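Local structure of probable endonuclease 4 (4HNO) at residues 176-182 with 213-219; 5-10 with 256-262; 78-82 with 127-132; 113-118 with 154-158. The protein probably cleaves phosphodiester bonds at apurinic or apyrimidinic sites in DNA during repair, leaving a 3'-hydroxyl group and a 5'-terminal sugar phosphate. Residues are numbered along the deposited sequence.

The four interactions sample one TIM barrel from its wall to its outer loops. Interactions 1 and 2 are buried parallel strand pairs that share a sheet. They touch directly, with Ile217 O 2.8 Å from Ile261 N. Interaction 1 carries metal ligands, while interaction 2 joins the first and last barrel strands. Interactions 3 and 4 lie farther out, their centres about 18 and 16 Å from the centre of the chain. Interaction 3 is still buried, while interaction 4 is only partly so. They meet where Asn78 OD1 is 2.9 Å from Ser115 N. Interaction 3 packs a turn on a helix, mostly by apolar contact and one arginine. Interaction 4 is a short antiparallel pair with bridging waters.

Interaction 1 (176-182 with 213-219); sequences VAITYDT and RLKMIHL. With MN (manganese (II) ion), chain E.
This is a buried parallel strand pair in the wall of the TIM barrel, joining strand 176-181 to the first part of strand 214-222. The axes approach to 4.5 Å and run 17° apart. Ile178 faces Leu214. At Lys215 (phi/psi -100/-21) the register slips by one residue, so Tyr180 faces Ile217 and Asp181 faces His218. Backbone hydrogen bonds are Ile178 N to Arg213 O (2.9 Å), Lys215 N to Ile178 O (2.9 Å), Tyr180 N to Met216 O (3.0 Å) and His218 N to Tyr180 O (2.8 Å). Arg213 NH1 donates to Val176 O at 3.0 Å and is also hydrogen-bonded to Asp174 O. Ile178, Tyr180, Leu214 and Ile217 share one face; Thr179, Asp181, Met216 and His218 share the other. Thr179 CG2 makes a CH-pi contact 3.7 Å from the His218 ring centroid. Asp181 OD1 (t) and His218 ND1 (m) bind manganese at 2.0 and 2.2 Å, with water 1, Glu147 and Glu263. Asp181 also N-caps the next helix, bonding His184; His218 NE2 is hydrogen-bonded to Gln33. Neighbouring strands thus supply carboxylate and imidazole to one metal site, seen with manganese and with zinc, consistent with the metal-dependent cleavage expected of this family.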
loop_
_atom_site.group_PDB
_atom_site.type_symbol
_atom_site.label_atom_id
_atom_site.label_comp_id
_atom_site.label_asym_id
_atom_site.label_seq_id
_atom_site.Cartn_x
_atom_site.Cartn_y
_atom_site.Cartn_z
ATOM N N VAL A 176 2.256 -13.016 3.529
ATOM C CA VAL A 176 1.132 -12.100 3.349
ATOM C C VAL A 176 1.119 -11.178 4.563
ATOM O O VAL A 176 1.081 -11.637 5.716
ATOM C CB VAL A 176 -0.194 -12.845 3.235
ATOM C CG1 VAL A 176 -1.351 -11.863 3.057
ATOM C CG2 VAL A 176 -0.160 -13.825 2.079
ATOM N N ALA A 177 1.105 -9.880 4.312
ATOM C CA ALA A 177 0.999 -8.901 5.385
ATOM C C ALA A 177 0.038 -7.800 4.920
ATOM O O ALA A 177 -0.716 -8.032 3.971
ATOM C CB ALA A 177 2.375 -8.426 5.849
ATOM N N ILE A 178 0.014 -6.663 5.600
ATOM C CA ILE A 178 -1.067 -5.710 5.466
ATOM C C ILE A 178 -0.540 -4.297 5.248
ATOM O O ILE A 178 0.443 -3.866 5.860
ATOM C CB ILE A 178 -1.945 -5.769 6.755
ATOM C CG1 ILE A 178 -2.482 -7.180 7.023
ATOM C CG2 ILE A 178 -3.054 -4.727 6.755
ATOM C CD1 ILE A 178 -3.436 -7.682 5.987
ATOM N N THR A 179 -1.270 -3.562 4.410
ATOM C CA THR A 179 -1.143 -2.115 4.252
ATOM C C THR A 179 -2.464 -1.477 4.657
ATOM O O THR A 179 -3.520 -1.918 4.211
ATOM C CB THR A 179 -0.855 -1.758 2.806
ATOM O OG1 THR A 179 0.429 -2.293 2.480
ATOM C CG2 THR A 179 -0.884 -0.253 2.550
ATOM N N TYR A 180 -2.376 -0.425 5.467
ATOM C CA TYR A 180 -3.572 0.321 5.843
ATOM C C TYR A 180 -3.582 1.661 5.116
ATOM O O TYR A 180 -2.668 2.476 5.291
ATOM C CB TYR A 180 -3.622 0.568 7.367
ATOM C CG TYR A 180 -4.894 1.284 7.723
ATOM C CD1 TYR A 180 -6.107 0.613 7.701
ATOM C CD2 TYR A 180 -4.910 2.643 8.022
ATOM C CE1 TYR A 180 -7.294 1.254 7.959
ATOM C CE2 TYR A 180 -6.106 3.295 8.313
ATOM C CZ TYR A 180 -7.293 2.588 8.259
ATOM O OH TYR A 180 -8.497 3.196 8.512
ATOM N N ASP A 181 -4.605 1.883 4.289
ATOM C CA ASP A 181 -4.794 3.135 3.573
ATOM C C ASP A 181 -5.831 3.971 4.339
ATOM O O ASP A 181 -6.973 3.544 4.544
ATOM C CB ASP A 181 -5.243 2.849 2.138
ATOM C CG ASP A 181 -5.379 4.092 1.285
ATOM O OD1 ASP A 181 -4.794 4.130 0.168
ATOM O OD2 ASP A 181 -6.062 5.048 1.722
ATOM N N THR A 182 -5.399 5.136 4.801
ATOM C CA THR A 182 -6.253 5.960 5.645
ATOM C C THR A 182 -7.486 6.490 4.920
ATOM O O THR A 182 -8.514 6.695 5.566
ATOM C CB THR A 182 -5.457 7.121 6.261
ATOM O OG1 THR A 182 -4.891 7.947 5.260
ATOM C CG2 THR A 182 -4.345 6.627 7.151
ATOM N N ARG A 213 2.362 -7.455 11.348
ATOM C CA ARG A 213 1.952 -7.573 9.954
ATOM C C ARG A 213 1.597 -6.251 9.296
ATOM O O ARG A 213 1.386 -6.232 8.075
ATOM C CB ARG A 213 0.793 -8.562 9.817
ATOM C CG ARG A 213 1.132 -10.022 10.121
ATOM C CD ARG A 213 1.888 -10.697 8.994
ATOM N NE ARG A 213 3.301 -10.416 8.995
ATOM C CZ ARG A 213 4.157 -10.945 8.127
ATOM N NH1 ARG A 213 3.722 -11.633 7.080
ATOM N NH2 ARG A 213 5.471 -10.753 8.295
ATOM N N LEU A 214 1.510 -5.159 10.043
ATOM C CA LEU A 214 1.243 -3.869 9.436
ATOM C C LEU A 214 2.557 -3.299 8.916
ATOM O O LEU A 214 3.390 -2.815 9.685
ATOM C CB LEU A 214 0.587 -2.914 10.445
ATOM C CG LEU A 214 0.298 -1.522 9.901
ATOM C CD1 LEU A 214 -0.676 -1.561 8.730
ATOM C CD2 LEU A 214 -0.224 -0.628 11.021
ATOM N N LYS A 215 2.758 -3.381 7.601
ATOM C CA LYS A 215 4.041 -3.034 7.000
ATOM C C LYS A 215 4.102 -1.658 6.366
ATOM O O LYS A 215 5.187 -1.115 6.173
ATOM C CB LYS A 215 4.429 -4.075 5.946
ATOM C CG LYS A 215 4.632 -5.478 6.488
ATOM C CD LYS A 215 5.741 -5.565 7.511
ATOM C CE LYS A 215 5.905 -6.988 7.983
ATOM N NZ LYS A 215 6.924 -7.101 9.059
ATOM N N MET A 216 2.951 -1.091 6.031
ATOM C CA MET A 216 2.895 0.191 5.347
ATOM C C MET A 216 1.566 0.846 5.686
ATOM O O MET A 216 0.546 0.160 5.795
ATOM C CB MET A 216 3.020 0.004 3.834
ATOM C CG MET A 216 2.811 1.283 3.018
ATOM S SD MET A 216 3.402 1.206 1.308
ATOM C CE MET A 216 2.714 -0.351 0.724
ATOM N N ILE A 217 1.591 2.165 5.805
ATOM C CA ILE A 217 0.386 2.988 5.827
ATOM C C ILE A 217 0.413 3.847 4.579
ATOM O O ILE A 217 1.421 4.487 4.275
ATOM C CB ILE A 217 0.342 3.843 7.099
ATOM C CG1 ILE A 217 0.096 2.939 8.306
ATOM C CG2 ILE A 217 -0.734 4.937 6.993
ATOM C CD1 ILE A 217 0.404 3.589 9.632
ATOM N N HIS A 218 -0.703 3.841 3.842
ATOM C CA HIS A 218 -0.902 4.806 2.782
ATOM C C HIS A 218 -1.580 6.012 3.421
ATOM O O HIS A 218 -2.716 5.920 3.909
ATOM C CB HIS A 218 -1.748 4.260 1.649
ATOM C CG HIS A 218 -1.053 3.246 0.815
ATOM N ND1 HIS A 218 -1.738 2.459 -0.084
ATOM C CD2 HIS A 218 0.262 2.943 0.706
ATOM C CE1 HIS A 218 -0.848 1.711 -0.706
ATOM N NE2 HIS A 218 0.369 1.980 -0.247
ATOM N N LEU A 219 -0.846 7.109 3.465
ATOM C CA LEU A 219 -1.239 8.306 4.184
ATOM C C LEU A 219 -1.908 9.247 3.196
ATOM O O LEU A 219 -1.265 9.978 2.449
ATOM C CB LEU A 219 -0.010 8.946 4.835
ATOM C CG LEU A 219 -0.391 9.920 5.940
ATOM C CD1 LEU A 219 -0.806 9.165 7.210
ATOM C CD2 LEU A 219 0.739 10.898 6.220
HETATM MN MN MN E . -3.587 3.125 -1.148
HETATM O O HOH W 1 -3.625 2.638 -3.036
#

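Interaction 2 (5-10 with 256-262); sequences IKIGAH and QEVPWIL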
loop_
_atom_site.group_PDB
_atom_site.type_symbol
_atom_site.label_atom_id
_atom_site.label_comp_id
_atom_site.label_asym_id
_atom_site.label_seq_id
_atom_site.Cartn_x
_atom_site.Cartn_y
_atom_site.Cartn_z
ATOM N N ILE A 5 10.396 9.383 12.089
ATOM C CA ILE A 5 9.301 9.096 11.185
ATOM C C ILE A 5 9.846 8.520 9.897
ATOM O O ILE A 5 10.867 8.972 9.370
ATOM C CB ILE A 5 8.524 10.397 10.896
ATOM C CG1 ILE A 5 7.898 10.943 12.185
ATOM C CG2 ILE A 5 7.474 10.199 9.816
ATOM C CD1 ILE A 5 6.964 9.976 12.890
ATOM N N LYS A 6 9.149 7.499 9.408
ATOM C CA LYS A 6 9.438 6.876 8.122
ATOM C C LYS A 6 8.339 7.366 7.187
ATOM O O LYS A 6 7.176 7.088 7.410
ATOM C CB LYS A 6 9.410 5.353 8.251
ATOM C CG LYS A 6 10.470 4.786 9.210
ATOM C CD LYS A 6 10.198 3.311 9.487
ATOM C CE LYS A 6 10.958 2.752 10.662
ATOM N NZ LYS A 6 10.241 3.040 11.926
ATOM N N ILE A 7 8.715 8.164 6.190
ATOM C CA ILE A 7 7.764 8.847 5.344
ATOM C C ILE A 7 8.287 8.973 3.928
ATOM O O ILE A 7 9.486 9.135 3.696
ATOM C CB ILE A 7 7.379 10.227 5.929
ATOM C CG1 ILE A 7 6.236 10.853 5.135
ATOM C CG2 ILE A 7 8.584 11.160 5.992
ATOM C CD1 ILE A 7 5.550 12.008 5.875
ATOM N N GLY A 8 7.373 8.878 2.980
ATOM C CA GLY A 8 7.683 9.136 1.599
ATOM C C GLY A 8 6.399 9.142 0.794
ATOM O O GLY A 8 5.328 9.385 1.340
ATOM N N ALA A 9 6.525 8.873 -0.501
ATOM C CA ALA A 9 5.409 8.968 -1.413
ATOM C C ALA A 9 5.501 7.898 -2.485
ATOM O O ALA A 9 6.535 7.248 -2.658
ATOM C CB ALA A 9 5.372 10.346 -2.069
ATOM N N HIS A 10 4.402 7.723 -3.200
ATOM C CA HIS A 10 4.413 6.991 -4.442
ATOM C C HIS A 10 5.195 7.825 -5.457
ATOM O O HIS A 10 4.894 8.995 -5.672
ATOM C CB HIS A 10 2.992 6.730 -4.921
ATOM C CG HIS A 10 2.991 5.776 -6.052
ATOM N ND1 HIS A 10 2.851 4.423 -5.869
ATOM C CD2 HIS A 10 3.297 5.961 -7.356
ATOM C CE1 HIS A 10 2.996 3.822 -7.032
ATOM N NE2 HIS A 10 3.264 4.730 -7.950
ATOM N N GLN A 256 3.497 5.585 14.302
ATOM C CA GLN A 256 4.804 6.151 13.964
ATOM C C GLN A 256 5.831 5.087 13.571
ATOM O O GLN A 256 6.795 5.391 12.872
ATOM C CB GLN A 256 5.374 6.953 15.139
ATOM C CG GLN A 256 4.565 8.189 15.474
ATOM C CD GLN A 256 5.131 8.906 16.681
ATOM O OE1 GLN A 256 6.304 8.756 17.003
ATOM N NE2 GLN A 256 4.299 9.682 17.357
ATOM N N GLU A 257 5.665 3.863 14.051
ATOM C CA GLU A 257 6.623 2.816 13.750
ATOM C C GLU A 257 6.575 2.314 12.311
ATOM O O GLU A 257 7.500 1.646 11.864
ATOM C CB GLU A 257 6.449 1.653 14.725
ATOM C CG GLU A 257 7.020 1.934 16.109
ATOM C CD GLU A 257 8.538 2.100 16.124
ATOM O OE1 GLU A 257 9.065 2.954 15.379
ATOM O OE2 GLU A 257 9.209 1.376 16.886
ATOM N N VAL A 258 5.519 2.644 11.592
ATOM C CA VAL A 258 5.282 2.091 10.275
ATOM C C VAL A 258 5.530 3.167 9.222
ATOM O O VAL A 258 5.146 4.318 9.434
ATOM C CB VAL A 258 3.819 1.596 10.195
ATOM C CG1 VAL A 258 3.520 1.028 8.817
ATOM C CG2 VAL A 258 3.557 0.558 11.271
ATOM N N PRO A 259 6.129 2.821 8.070
ATOM C CA PRO A 259 6.262 3.836 7.024
ATOM C C PRO A 259 4.932 4.420 6.542
ATOM O O PRO A 259 3.969 3.693 6.344
ATOM C CB PRO A 259 6.978 3.097 5.877
ATOM C CG PRO A 259 7.718 1.998 6.559
ATOM C CD PRO A 259 6.803 1.566 7.693
ATOM N N TRP A 260 4.926 5.735 6.362
ATOM C CA TRP A 260 3.787 6.508 5.857
ATOM C C TRP A 260 4.093 6.897 4.422
ATOM O O TRP A 260 5.036 7.641 4.166
ATOM C CB TRP A 260 3.584 7.784 6.689
ATOM C CG TRP A 260 3.344 7.544 8.138
ATOM C CD1 TRP A 260 3.064 6.362 8.751
ATOM C CD2 TRP A 260 3.394 8.539 9.182
ATOM N NE1 TRP A 260 2.936 6.559 10.103
ATOM C CE2 TRP A 260 3.136 7.886 10.390
ATOM C CE3 TRP A 260 3.644 9.915 9.197
ATOM C CZ2 TRP A 260 3.142 8.549 11.620
ATOM C CZ3 TRP A 260 3.636 10.576 10.417
ATOM C CH2 TRP A 260 3.385 9.890 11.605
ATOM N N ILE A 261 3.285 6.396 3.493
ATOM C CA ILE A 261 3.500 6.609 2.077
ATOM C C ILE A 261 2.318 7.405 1.518
ATOM O O ILE A 261 1.182 6.947 1.510
ATOM C CB ILE A 261 3.623 5.268 1.329
ATOM C CG1 ILE A 261 4.852 4.488 1.799
ATOM C CG2 ILE A 261 3.620 5.491 -0.177
ATOM C CD1 ILE A 261 6.180 5.150 1.515
ATOM N N LEU A 262 2.611 8.607 1.041
ATOM C CA LEU A 262 1.607 9.479 0.445
ATOM C C LEU A 262 1.181 8.977 -0.925
ATOM O O LEU A 262 2.025 8.708 -1.782
ATOM C CB LEU A 262 2.194 10.873 0.274
ATOM C CG LEU A 262 2.635 11.593 1.536
ATOM C CD1 LEU A 262 3.601 12.696 1.168
ATOM C CD2 LEU A 262 1.445 12.138 2.276
HETATM O O HOH W 2 6.655 6.734 10.479
HETATM O O HOH W 3 9.452 5.254 12.866
HETATM O O HOH W 4 9.828 1.002 13.257
#
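Trp260 lies at the apolar centre of the strand pair that closes the TIM barrel, strand 7-10 being its first strand and strand 260-262 its last. Ile5 CG2 sits over the six-membered ring of Trp260 in a CH-pi contact, 4.2 Å from the centroid, and Ile5 CD1 is 3.8 Å from Trp260 CH2. Ile7 CG1 approaches Trp260 CB at 4.3 Å. Further along the same face, Ala9 CB meets Leu262 CB at 4.0 Å. Helix 268-284 covers this face. The strands run parallel, with axes 4.1 Å apart at closest approach and 35° between their directions. Gly8 and Ile261 belong to the other face. A CB on Gly8 would lie 3.9 Å from Ile261 CD1.

The backbones are joined by Trp260 N to Lys6 O (2.8 Å), Gly8 N to Trp260 O (2.9 Å), Leu262 N to Gly8 O (2.8 Å) and His10 N to Leu262 O (2.9 Å). The His10 ring turns elsewhere, and its ND1 is hydrogen-bonded to Gln33 NE2. Polar contacts gather at the opposite end, around Lys6 and Glu257. Water 2 accepts from Lys6 N at 2.8 Å. Lys6 reaches across to Glu257, with a long salt bridge from NZ to OE1 at 3.6 Å. Lys6 NZ also donates to Glu257 O at 3.1 Å, and water 4 accepts from the same NZ at 2.5 Å and donates to Glu257 O at 2.8 Å.

Interaction 3 (78-82 with 127-132); sequences NLASP and RIVRGL
Leu79 has the largest area covered here. It sits in a type I turn from Asn78 to Ser81, with phi/psi of -71/-8, followed by Ala80 at -96/-1. Ser81 N bonds Asn78 O at 3.1 Å. Asn78 OD1 accepts from Ala80 N at 3.0 Å, forming an Asx turn. Leu79 (m, t) points at helical residues 127-132; its CA and that of Ile128 are the nearest pair, 4.7 Å apart. Leu79 CD1 lies 3.8 Å from Leu132 CD2. A CB on Gly131 would clash with Leu79 CD2. The contact joins the loop after barrel strand 69-72 to helix 121-136, one of the helices packed round the TIM barrel. Arg127 comes next. Its side chain (m, t, m, chi4 -91°) runs along the loop toward Pro82, so that NE and NH1 both donate to Ala80 O, each at 3.0 Å. Pro82 CB lies over one face of the guanidinium, 3.8 Å from Arg127 NH1. Ile128 (m, t) packs beside the turn, its CG1 3.7 Å from Ala80 CB and 4.2 Å from Leu79 CB.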
loop_
_atom_site.group_PDB
_atom_site.type_symbol
_atom_site.label_atom_id
_atom_site.label_comp_id
_atom_site.label_asym_id
_atom_site.label_seq_id
_atom_site.Cartn_x
_atom_site.Cartn_y
_atom_site.Cartn_z
ATOM N N ASN A 78 -6.736 -8.663 -10.936
ATOM C CA ASN A 78 -7.935 -8.858 -10.136
ATOM C C ASN A 78 -8.120 -10.339 -9.864
ATOM O O ASN A 78 -8.771 -11.058 -10.618
ATOM C CB ASN A 78 -9.157 -8.287 -10.833
ATOM C CG ASN A 78 -10.393 -8.456 -9.999
ATOM O OD1 ASN A 78 -10.323 -8.880 -8.844
ATOM N ND2 ASN A 78 -11.554 -8.165 -10.578
ATOM N N LEU A 79 -7.531 -10.773 -8.756
ATOM C CA LEU A 79 -7.590 -12.173 -8.351
ATOM C C LEU A 79 -8.972 -12.613 -7.865
ATOM O O LEU A 79 -9.172 -13.796 -7.631
ATOM C CB LEU A 79 -6.580 -12.460 -7.244
ATOM C CG LEU A 79 -5.104 -12.278 -7.591
ATOM C CD1 LEU A 79 -4.274 -12.567 -6.332
ATOM C CD2 LEU A 79 -4.673 -13.156 -8.745
ATOM N N ALA A 80 -9.910 -11.671 -7.714
ATOM C CA ALA A 80 -11.284 -12.035 -7.389
ATOM C C ALA A 80 -12.170 -12.124 -8.619
ATOM O O ALA A 80 -13.347 -12.448 -8.491
ATOM C CB ALA A 80 -11.897 -11.064 -6.397
ATOM N N SER A 81 -11.645 -11.850 -9.801
ATOM C CA SER A 81 -12.497 -11.784 -10.972
ATOM C C SER A 81 -13.232 -13.088 -11.180
ATOM O O SER A 81 -12.630 -14.160 -11.126
ATOM C CB SER A 81 -11.677 -11.514 -12.219
ATOM O OG SER A 81 -12.528 -11.528 -13.351
ATOM N N PRO A 82 -14.519 -13.023 -11.509
ATOM C CA PRO A 82 -15.268 -14.232 -11.865
ATOM C C PRO A 82 -15.070 -14.626 -13.330
ATOM O O PRO A 82 -15.707 -15.572 -13.777
ATOM C CB PRO A 82 -16.718 -13.815 -11.600
ATOM C CG PRO A 82 -16.719 -12.366 -11.938
ATOM C CD PRO A 82 -15.387 -11.839 -11.444
ATOM N N ARG A 127 -11.233 -17.271 -4.619
ATOM C CA ARG A 127 -10.464 -17.054 -5.842
ATOM C C ARG A 127 -9.184 -16.280 -5.545
ATOM O O ARG A 127 -8.141 -16.564 -6.143
ATOM C CB ARG A 127 -11.291 -16.342 -6.920
ATOM C CG ARG A 127 -12.355 -17.234 -7.550
ATOM C CD ARG A 127 -13.002 -16.613 -8.772
ATOM N NE ARG A 127 -13.763 -15.419 -8.478
ATOM C CZ ARG A 127 -15.059 -15.394 -8.183
ATOM N NH1 ARG A 127 -15.646 -14.225 -7.971
ATOM N NH2 ARG A 127 -15.777 -16.524 -8.098
ATOM N N ILE A 128 -9.259 -15.300 -4.654
ATOM C CA ILE A 128 -8.067 -14.535 -4.281
ATOM C C ILE A 128 -7.056 -15.474 -3.619
ATOM O O ILE A 128 -5.867 -15.451 -3.934
ATOM C CB ILE A 128 -8.410 -13.377 -3.361
ATOM C CG1 ILE A 128 -9.270 -12.342 -4.076
ATOM C CG2 ILE A 128 -7.117 -12.727 -2.842
ATOM C CD1 ILE A 128 -9.944 -11.379 -3.118
ATOM N N VAL A 129 -7.515 -16.295 -2.683
ATOM C CA VAL A 129 -6.650 -17.247 -2.014
ATOM C C VAL A 129 -6.000 -18.187 -3.017
ATOM O O VAL A 129 -4.790 -18.438 -2.966
ATOM C CB VAL A 129 -7.438 -18.032 -0.954
ATOM C CG1 VAL A 129 -6.641 -19.191 -0.410
ATOM C CG2 VAL A 129 -7.873 -17.086 0.181
ATOM N N ARG A 130 -6.797 -18.715 -3.941
ATOM C CA ARG A 130 -6.261 -19.633 -4.936
ATOM C C ARG A 130 -5.169 -18.937 -5.755
ATOM O O ARG A 130 -4.137 -19.518 -6.059
ATOM C CB ARG A 130 -7.404 -20.145 -5.829
ATOM C CG ARG A 130 -7.009 -21.224 -6.799
ATOM C CD ARG A 130 -8.193 -21.721 -7.609
ATOM N NE ARG A 130 -7.789 -22.870 -8.406
ATOM C CZ ARG A 130 -8.606 -23.674 -9.068
ATOM N NH1 ARG A 130 -9.913 -23.465 -9.055
ATOM N NH2 ARG A 130 -8.107 -24.695 -9.754
ATOM N N GLY A 131 -5.427 -17.695 -6.138
ATOM C CA GLY A 131 -4.461 -16.935 -6.910
ATOM C C GLY A 131 -3.190 -16.626 -6.137
ATOM O O GLY A 131 -2.080 -16.788 -6.670
ATOM N N LEU A 132 -3.346 -16.190 -4.893
ATOM C CA LEU A 132 -2.185 -15.951 -4.055
ATOM C C LEU A 132 -1.377 -17.219 -3.846
ATOM O O LEU A 132 -0.153 -17.173 -3.848
ATOM C CB LEU A 132 -2.593 -15.356 -2.717
ATOM C CG LEU A 132 -3.113 -13.926 -2.770
ATOM C CD1 LEU A 132 -3.626 -13.513 -1.399
ATOM C CD2 LEU A 132 -2.045 -12.964 -3.269
#

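Interaction 4 (113-118 with 154-158); sequences PGSHLG and GNIGY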
loop_
_atom_site.group_PDB
_atom_site.type_symbol
_atom_site.label_atom_id
_atom_site.label_comp_id
_atom_site.label_asym_id
_atom_site.label_seq_id
_atom_site.Cartn_x
_atom_site.Cartn_y
_atom_site.Cartn_z
ATOM N N PRO A 113 -7.051 -6.535 -2.928
ATOM C CA PRO A 113 -7.476 -7.934 -3.040
ATOM C C PRO A 113 -8.203 -8.288 -4.323
ATOM O O PRO A 113 -7.926 -9.346 -4.903
ATOM C CB PRO A 113 -8.360 -8.115 -1.802
ATOM C CG PRO A 113 -7.742 -7.180 -0.792
ATOM C CD PRO A 113 -7.374 -5.966 -1.597
ATOM N N GLY A 114 -9.129 -7.450 -4.743
ATOM C CA GLY A 114 -9.869 -7.698 -5.956
ATOM C C GLY A 114 -11.335 -7.326 -5.815
ATOM O O GLY A 114 -11.810 -6.917 -4.753
ATOM N N SER A 115 -12.045 -7.475 -6.929
ATOM C CA SER A 115 -13.488 -7.275 -6.972
ATOM C C SER A 115 -14.152 -8.509 -7.565
ATOM O O SER A 115 -13.749 -8.986 -8.626
ATOM C CB SER A 115 -13.860 -6.083 -7.809
ATOM O OG SER A 115 -15.275 -6.119 -8.047
ATOM N N HIS A 116 -15.201 -9.001 -6.891
ATOM C CA HIS A 116 -15.958 -10.144 -7.374
ATOM C C HIS A 116 -17.040 -9.788 -8.365
ATOM O O HIS A 116 -17.749 -10.658 -8.874
ATOM C CB HIS A 116 -16.555 -10.938 -6.220
ATOM C CG HIS A 116 -17.399 -10.123 -5.306
ATOM N ND1 HIS A 116 -18.610 -9.594 -5.682
ATOM C CD2 HIS A 116 -17.174 -9.718 -4.038
ATOM C CE1 HIS A 116 -19.097 -8.904 -4.665
ATOM N NE2 HIS A 116 -18.242 -8.957 -3.659
ATOM N N LEU A 117 -17.186 -8.497 -8.644
ATOM C CA LEU A 117 -18.164 -8.006 -9.628
ATOM C C LEU A 117 -19.616 -8.463 -9.363
ATOM O O LEU A 117 -20.428 -8.620 -10.289
ATOM C CB LEU A 117 -17.730 -8.388 -11.048
ATOM C CG LEU A 117 -16.571 -7.562 -11.624
ATOM C CD1 LEU A 117 -15.254 -7.914 -10.949
ATOM C CD2 LEU A 117 -16.441 -7.726 -13.137
ATOM N N GLY A 118 -19.940 -8.643 -8.087
ATOM C CA GLY A 118 -21.278 -9.028 -7.660
ATOM C C GLY A 118 -21.577 -10.523 -7.662
ATOM O O GLY A 118 -22.730 -10.921 -7.656
ATOM N N GLY A 154 -17.939 -4.485 -6.356
ATOM C CA GLY A 154 -17.715 -5.751 -5.761
ATOM C C GLY A 154 -16.382 -5.809 -5.062
ATOM O O GLY A 154 -15.903 -6.908 -4.859
ATOM N N ASN A 155 -15.800 -4.681 -4.637
ATOM C CA ASN A 155 -14.516 -4.742 -3.952
ATOM C C ASN A 155 -14.591 -5.613 -2.712
ATOM O O ASN A 155 -15.549 -5.563 -1.927
ATOM C CB ASN A 155 -14.071 -3.369 -3.497
ATOM C CG ASN A 155 -13.481 -2.542 -4.588
ATOM O OD1 ASN A 155 -13.330 -2.987 -5.729
ATOM N ND2 ASN A 155 -13.130 -1.310 -4.240
ATOM N N ILE A 156 -13.517 -6.372 -2.537
ATOM C CA ILE A 156 -13.220 -7.114 -1.319
ATOM C C ILE A 156 -12.069 -6.416 -0.621
ATOM O O ILE A 156 -11.081 -6.055 -1.259
ATOM C CB ILE A 156 -12.859 -8.568 -1.655
ATOM C CG1 ILE A 156 -14.049 -9.264 -2.307
ATOM C CG2 ILE A 156 -12.381 -9.305 -0.422
ATOM C CD1 ILE A 156 -13.709 -10.619 -2.920
ATOM N N GLY A 157 -12.204 -6.237 0.688
ATOM C CA GLY A 157 -11.159 -5.648 1.497
ATOM C C GLY A 157 -11.488 -4.297 2.084
ATOM O O GLY A 157 -10.573 -3.607 2.536
ATOM N N TYR A 158 -12.764 -3.908 2.125
ATOM C CA TYR A 158 -13.131 -2.645 2.754
ATOM C C TYR A 158 -13.226 -2.776 4.277
ATOM O O TYR A 158 -13.143 -1.772 4.985
ATOM C CB TYR A 158 -14.394 -2.045 2.120
ATOM C CG TYR A 158 -15.611 -2.939 2.177
ATOM C CD1 TYR A 158 -16.521 -2.889 3.216
ATOM C CD2 TYR A 158 -15.848 -3.869 1.157
ATOM C CE1 TYR A 158 -17.640 -3.759 3.237
ATOM C CE2 TYR A 158 -16.943 -4.722 1.176
ATOM C CZ TYR A 158 -17.811 -4.672 2.221
ATOM O OH TYR A 158 -18.893 -5.503 2.247
HETATM O O HOH W 5 -9.759 -4.918 -3.561
HETATM O O HOH W 6 -16.442 -3.853 -8.441
HETATM O O HOH W 7 -17.146 -7.980 -1.190
#
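Two backbone hydrogen bonds hold these segments together. Ile156 N donates to Gly114 O at 2.8 Å, and His116 N donates to Gly154 O at 3.0 Å. Between them Ser115 and Asn155 form an antiparallel non-hydrogen-bonded pair, with CA atoms 4.1 Å apart. Three waters extend the bonding. Water 5 accepts from Gly114 N and donates to Ile156 O, both at 2.9 Å. Water 6 lies 2.6 Å from Ser115 OG and accepts from Gly154 N at 2.6 Å. Water 7 lies 2.9 Å from His116 NE2 and donates to Asn155 O at 3.0 Å. Ser115 OG also accepts from Leu117 N at 3.1 Å, an ST turn. The short pair sits at the C-terminal end of TIM-barrel strand 108-115, just after the zinc ligand His112. The weakly bonded strand 155-156 pairs antiparallel with it there. Gly154 packs closely against residues 115-118, and a CB on it would clash with Leu117 N and Ser115 OG. Gly154 CA makes a CH-pi contact with the His116 ring, 3.9 Å from its centroid. Ile156 CG1 meets the ring edge, 3.6 Å from His116 CD2. Ile156 CG2 is 4.4 Å from Pro113 CB, and both residues also pack against Ile128.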